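Local coordinates for uncharacterized protein (Pyrococcus furiosus, PDB 4XLZ) that probably removes an acetyl group from N,N'-diacetylchitobiose as a metal-dependent deacetylase of carbohydrate esterase family 14, and here carries cadmium at its metal site, at residues A[34-39]-A[135-140]; A[42-47]-A[188-193]. All coordinates share one frame; numbering follows the deposited sequence.

Contact 1 of 2, residues A[34-39]-A[135-140]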
loop_
_atom_site.group_PDB
_atom_site.type_symbol
_atom_site.label_atom_id
_atom_site.label_comp_id
_atom_site.label_asym_id
_atom_site.label_seq_id
_atom_site.Cartn_x
_atom_site.Cartn_y
_atom_site.Cartn_z
ATOM N N VAL A 34 -24.278 13.532 -20.043
ATOM C CA VAL A 34 -23.719 13.707 -18.650
ATOM C C VAL A 34 -23.441 12.330 -18.147
ATOM O O VAL A 34 -24.039 11.311 -18.476
ATOM C CB VAL A 34 -24.664 14.486 -17.729
ATOM C CG1 VAL A 34 -24.948 15.873 -18.373
ATOM C CG2 VAL A 34 -25.987 13.693 -17.495
ATOM N N ILE A 35 -22.427 12.310 -17.197
ATOM C CA ILE A 35 -22.143 11.089 -16.450
ATOM C C ILE A 35 -22.504 11.330 -14.986
ATOM O O ILE A 35 -22.105 12.366 -14.400
ATOM C CB ILE A 35 -20.639 10.735 -16.558
ATOM C CG1 ILE A 35 -20.400 10.211 -18.008
ATOM C CG2 ILE A 35 -20.367 9.607 -15.593
ATOM C CD1 ILE A 35 -18.966 9.775 -18.204
ATOM N N CYS A 36 -23.299 10.374 -14.448
ATOM C CA CYS A 36 -23.612 10.437 -13.029
ATOM C C CYS A 36 -22.892 9.327 -12.352
ATOM O O CYS A 36 -23.021 8.158 -12.665
ATOM C CB CYS A 36 -25.137 10.199 -12.844
ATOM S SG CYS A 36 -26.083 11.553 -13.727
ATOM N N ILE A 37 -21.997 9.725 -11.420
ATOM C CA ILE A 37 -21.113 8.776 -10.721
ATOM C C ILE A 37 -21.695 8.460 -9.352
ATOM O O ILE A 37 -22.009 9.416 -8.530
ATOM C CB ILE A 37 -19.753 9.460 -10.540
ATOM C CG1 ILE A 37 -19.212 9.734 -12.003
ATOM C CG2 ILE A 37 -18.795 8.390 -9.899
ATOM C CD1 ILE A 37 -17.736 10.341 -11.956
ATOM N N GLU A 38 -21.896 7.207 -9.074
ATOM C CA GLU A 38 -22.492 6.726 -7.792
ATOM C C GLU A 38 -21.541 5.806 -7.114
ATOM O O GLU A 38 -20.966 4.901 -7.706
ATOM C CB GLU A 38 -23.870 6.011 -7.945
ATOM C CG GLU A 38 -23.824 4.910 -9.056
ATOM C CD GLU A 38 -25.189 4.239 -9.257
ATOM O OE1 GLU A 38 -26.156 4.664 -8.628
ATOM O OE2 GLU A 38 -25.251 3.162 -9.949
ATOM N N PRO A 39 -21.477 5.903 -5.806
ATOM C CA PRO A 39 -20.612 4.954 -5.050
ATOM C C PRO A 39 -21.114 3.533 -5.064
ATOM O O PRO A 39 -20.319 2.591 -5.250
ATOM C CB PRO A 39 -20.633 5.535 -3.578
ATOM C CG PRO A 39 -20.891 7.022 -3.732
ATOM C CD PRO A 39 -21.872 7.131 -5.033
ATOM N N GLY A 135 -21.150 17.191 -18.751
ATOM C CA GLY A 135 -21.303 17.378 -17.255
ATOM C C GLY A 135 -21.027 16.052 -16.599
ATOM O O GLY A 135 -21.240 14.974 -17.120
ATOM N N VAL A 136 -20.488 16.261 -15.363
ATOM C CA VAL A 136 -20.313 15.111 -14.412
ATOM C C VAL A 136 -20.949 15.431 -13.059
ATOM O O VAL A 136 -20.716 16.565 -12.567
ATOM C CB VAL A 136 -18.752 14.818 -14.279
ATOM C CG1 VAL A 136 -18.556 13.696 -13.204
ATOM C CG2 VAL A 136 -18.203 14.287 -15.529
ATOM N N PHE A 137 -21.730 14.474 -12.582
ATOM C CA PHE A 137 -22.353 14.590 -11.266
ATOM C C PHE A 137 -21.681 13.554 -10.324
ATOM O O PHE A 137 -21.410 12.421 -10.725
ATOM C CB PHE A 137 -23.843 14.211 -11.344
ATOM C CG PHE A 137 -24.689 15.209 -12.136
ATOM C CD1 PHE A 137 -24.726 15.122 -13.509
ATOM C CD2 PHE A 137 -25.444 16.171 -11.472
ATOM C CE1 PHE A 137 -25.515 16.098 -14.263
ATOM C CE2 PHE A 137 -26.211 17.116 -12.184
ATOM C CZ PHE A 137 -26.269 17.067 -13.603
ATOM N N ALA A 138 -21.477 13.968 -9.081
ATOM C CA ALA A 138 -20.890 13.045 -8.079
ATOM C C ALA A 138 -21.309 13.511 -6.680
ATOM O O ALA A 138 -21.721 14.688 -6.519
ATOM C CB ALA A 138 -19.321 13.106 -8.199
ATOM N N PRO A 139 -21.137 12.659 -5.652
ATOM C CA PRO A 139 -21.401 13.149 -4.276
ATOM C C PRO A 139 -20.488 14.257 -3.832
ATOM O O PRO A 139 -19.316 14.250 -4.241
ATOM C CB PRO A 139 -21.165 11.903 -3.374
ATOM C CG PRO A 139 -21.388 10.701 -4.366
ATOM C CD PRO A 139 -20.788 11.230 -5.692
ATOM N N ASP A 140 -20.964 15.145 -2.988
ATOM C CA ASP A 140 -20.109 16.181 -2.404
ATOM C C ASP A 140 -19.274 15.513 -1.305
ATOM O O ASP A 140 -19.811 15.122 -0.267
ATOM C CB ASP A 140 -21.093 17.212 -1.797
ATOM C CG ASP A 140 -20.382 18.358 -1.124
ATOM O OD1 ASP A 140 -21.058 19.417 -0.837
ATOM O OD2 ASP A 140 -19.158 18.274 -0.842
#

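Contact 2 of 2, residues A[42-47]-A[188-193]. With CD (cadmium ion), chain G; CD (cadmium ion), chain J.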
loop_
_atom_site.group_PDB
_atom_site.type_symbol
_atom_site.label_atom_id
_atom_site.label_comp_id
_atom_site.label_asym_id
_atom_site.label_seq_id
_atom_site.Cartn_x
_atom_site.Cartn_y
_atom_site.Cartn_z
ATOM N N ASP A 42 -27.797 2.386 -6.608
ATOM C CA ASP A 42 -28.931 3.138 -6.057
ATOM C C ASP A 42 -28.619 4.532 -5.667
ATOM O O ASP A 42 -29.513 5.331 -5.514
ATOM C CB ASP A 42 -29.752 2.446 -4.960
ATOM C CG ASP A 42 -29.093 2.426 -3.547
ATOM O OD1 ASP A 42 -28.223 3.277 -3.237
ATOM O OD2 ASP A 42 -29.501 1.570 -2.670
ATOM N N ASP A 43 -27.303 4.901 -5.639
ATOM C CA ASP A 43 -27.124 6.280 -5.210
ATOM C C ASP A 43 -27.500 7.384 -6.213
ATOM O O ASP A 43 -27.890 8.483 -5.817
ATOM C CB ASP A 43 -25.566 6.558 -4.848
ATOM C CG ASP A 43 -25.179 5.963 -3.554
ATOM O OD1 ASP A 43 -25.892 6.301 -2.498
ATOM O OD2 ASP A 43 -24.283 5.097 -3.441
ATOM N N CYS A 44 -27.392 7.128 -7.513
ATOM C CA CYS A 44 -27.890 8.119 -8.504
ATOM C C CYS A 44 -29.435 8.295 -8.317
ATOM O O CYS A 44 -29.855 9.453 -8.343
ATOM C CB CYS A 44 -27.601 7.614 -9.938
ATOM S SG CYS A 44 -25.841 7.832 -10.323
ATOM N N ALA A 45 -30.117 7.150 -8.165
ATOM C CA ALA A 45 -31.586 7.300 -8.015
ATOM C C ALA A 45 -31.892 8.045 -6.734
ATOM O O ALA A 45 -32.790 8.927 -6.737
ATOM C CB ALA A 45 -32.252 5.930 -7.931
ATOM N N ILE A 46 -31.199 7.712 -5.640
ATOM C CA ILE A 46 -31.506 8.428 -4.340
ATOM C C ILE A 46 -31.109 9.845 -4.382
ATOM O O ILE A 46 -31.876 10.763 -3.975
ATOM C CB ILE A 46 -30.915 7.663 -3.165
ATOM C CG1 ILE A 46 -31.450 6.245 -3.018
ATOM C CG2 ILE A 46 -30.969 8.517 -1.826
ATOM C CD1 ILE A 46 -30.621 5.343 -2.085
ATOM N N GLY A 47 -29.864 10.121 -4.831
ATOM C CA GLY A 47 -29.409 11.513 -4.769
ATOM C C GLY A 47 -30.047 12.439 -5.784
ATOM O O GLY A 47 -30.209 13.646 -5.538
ATOM N N ALA A 188 -21.380 18.869 -11.072
ATOM C CA ALA A 188 -22.394 19.238 -10.060
ATOM C C ALA A 188 -22.356 18.199 -8.963
ATOM O O ALA A 188 -22.411 17.013 -9.247
ATOM C CB ALA A 188 -23.833 19.255 -10.783
ATOM N N LEU A 189 -22.315 18.675 -7.702
ATOM C CA LEU A 189 -22.175 17.738 -6.545
ATOM C C LEU A 189 -23.579 17.563 -5.952
ATOM O O LEU A 189 -24.228 18.551 -5.562
ATOM C CB LEU A 189 -21.240 18.321 -5.490
ATOM C CG LEU A 189 -19.836 18.551 -6.149
ATOM C CD1 LEU A 189 -19.041 19.163 -4.972
ATOM C CD2 LEU A 189 -19.206 17.249 -6.637
ATOM N N TYR A 190 -23.986 16.305 -5.843
ATOM C CA TYR A 190 -25.265 16.009 -5.125
ATOM C C TYR A 190 -24.944 15.470 -3.741
ATOM O O TYR A 190 -23.799 15.410 -3.340
ATOM C CB TYR A 190 -26.148 15.064 -5.946
ATOM C CG TYR A 190 -25.602 13.629 -6.263
ATOM C CD1 TYR A 190 -24.743 13.372 -7.405
ATOM C CD2 TYR A 190 -25.880 12.574 -5.396
ATOM C CE1 TYR A 190 -24.320 12.085 -7.601
ATOM C CE2 TYR A 190 -25.410 11.270 -5.659
ATOM C CZ TYR A 190 -24.587 11.065 -6.745
ATOM O OH TYR A 190 -24.190 9.750 -6.943
ATOM N N TYR A 191 -25.971 15.088 -2.965
ATOM C CA TYR A 191 -25.759 14.714 -1.577
ATOM C C TYR A 191 -25.018 15.856 -0.836
ATOM O O TYR A 191 -23.946 15.610 -0.191
ATOM C CB TYR A 191 -25.029 13.371 -1.404
ATOM C CG TYR A 191 -25.756 12.063 -1.690
ATOM C CD1 TYR A 191 -27.137 11.920 -1.407
ATOM C CD2 TYR A 191 -25.048 10.967 -2.205
ATOM C CE1 TYR A 191 -27.750 10.709 -1.620
ATOM C CE2 TYR A 191 -25.663 9.700 -2.429
ATOM C CZ TYR A 191 -27.042 9.623 -2.136
ATOM O OH TYR A 191 -27.552 8.394 -2.232
ATOM N N THR A 192 -25.544 17.094 -0.986
ATOM C CA THR A 192 -24.803 18.281 -0.496
ATOM C C THR A 192 -25.564 19.039 0.553
ATOM O O THR A 192 -26.826 19.175 0.441
ATOM C CB THR A 192 -24.429 19.151 -1.679
ATOM O OG1 THR A 192 -23.592 20.227 -1.198
ATOM C CG2 THR A 192 -25.647 19.775 -2.453
ATOM N N HIS A 193 -24.844 19.460 1.573
ATOM C CA HIS A 193 -25.396 20.408 2.603
ATOM C C HIS A 193 -25.356 21.879 2.073
ATOM O O HIS A 193 -25.970 22.755 2.734
ATOM C CB HIS A 193 -24.584 20.211 3.903
ATOM C CG HIS A 193 -24.863 21.183 5.027
ATOM N ND1 HIS A 193 -23.878 21.983 5.542
ATOM C CD2 HIS A 193 -25.977 21.431 5.780
ATOM C CE1 HIS A 193 -24.365 22.711 6.530
ATOM N NE2 HIS A 193 -25.635 22.414 6.686
HETATM CD CD CD G . -24.358 4.600 -1.178
HETATM CD CD CD J . -26.812 23.232 8.401
HETATM O O HOH W 1 -24.553 3.697 1.235
HETATM O O HOH W 2 -24.817 24.178 8.110
HETATM O O HOH W 3 -26.941 25.208 9.523
HETATM O O HOH W 4 -28.997 22.634 7.544
#

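Contact 1 of 2, residues A[34-39]-A[135-140]
Val34, Ile35 and Cys36 pair with Gly135, Val136 and Phe137 as two neighbouring strands in the middle of the five-stranded parallel sheet, whose order 3-2-1-4-5 belongs to the Rossmann-like fold of this deacetylase family. Ile35 brackets Val136: its N donates to Gly135 O (2.9 Å) and its O receives Phe137 N (2.8 Å). Ile37 N continues the pattern on Phe137 O.

On one face of the sheet the Phe137 ring presents its edge to Val34, with CE1 3.9 Å from Val34 CB. Cys36 SG, turned anti to its own carbonyl carbon (chi1 -62°), comes obliquely to the same ring, 3.8 Å from Phe137 CD1. Phe28 meets this ring edge-to-face. The other face is aliphatic, Ile37 CD1 lying against Val136 CG1 (3.7 Å) beneath helix 149-164. Where the strands end, Pro39 and Pro139 meet tip to tip, Pro39 CD 3.7 Å from Pro139 CG.

Three backbone bonds satisfy the amides and carbonyls they join in this buried contact, and Ile37 O is taken by Tyr190 OH; apolar side chains pack on both faces, with the sulfur-aromatic contact on the Phe137 face.

Contact 2 of 2, residues A[42-47]-A[188-193]
Asp43 OD1 accepts the hydrogen bond of Tyr191 OH (2.7 Å) with its anti lone pair, the one away from the other oxygen. The two side chains cross at about a right angle, with carboxylate and ring planes 84° apart. With Asp43 CG anti to its carbonyl carbon (chi1 -75°), the carboxylate carbon sits where OD1 can meet both the metal and Tyr191 OH. Tyr190 OH, by contrast, bonds to Ile37 O of the central strand.

Metal coordination takes up the same carboxylate: OD2 of Asp43 binds a cadmium ion at 2.3 Å and OD1 binds it more loosely at 2.6 Å, while His40, His151 and a water are further ligands. OD1 is thus shared between metal and phenol, which probably limits rotation of the carboxylate.

Van der Waals packing lies beside this bond: Ile46 CG2 sits at the edge of the Tyr191 ring, 3.9 Å from Tyr191 CE1. Gly47, with no side chain, lets its CA lie close to both tyrosines, 3.6 Å from Tyr191 CE1 and 3.7 Å from Tyr190 CD2. Tyr190 CD2 lies over one face of the Tyr191 ring, offset toward its rim, and Ile260 of the second subunit packs on Tyr191. A phenylalanine in place of Tyr191 would probably leave Asp43 OD1 without its second-shell donor and the carboxylate freer to turn on the metal.

The arrangement is that of a metal site at the C-terminal edge of a parallel sheet, the ligand Asp43 opening helix 43-57 and a tyrosine just beyond strand 186-190 supporting it from the second shell.

From the N terminus the chain runs through strand 33-38 into helix 43-57, so the first segments of contacts 1 and 2 follow one another closely. Contact 1 then closes a loop of 95 residues when strand 135-139 pairs with strand 33-38, and contact 2 closes one of 140 when the chain returns to helix 43-57 from strand 186-190. The segments alternate, so the loops cross. Strands 135-139 and 186-190 are sheet neighbours, and contact 2 brings helix 43-57 against the end of the outer one. The contacts also touch directly: Asp140 OD1 probably bonds to Thr192 OG1 (2.7 Å), and Phe137 CE2 packs on Ala188 CB (3.5 Å).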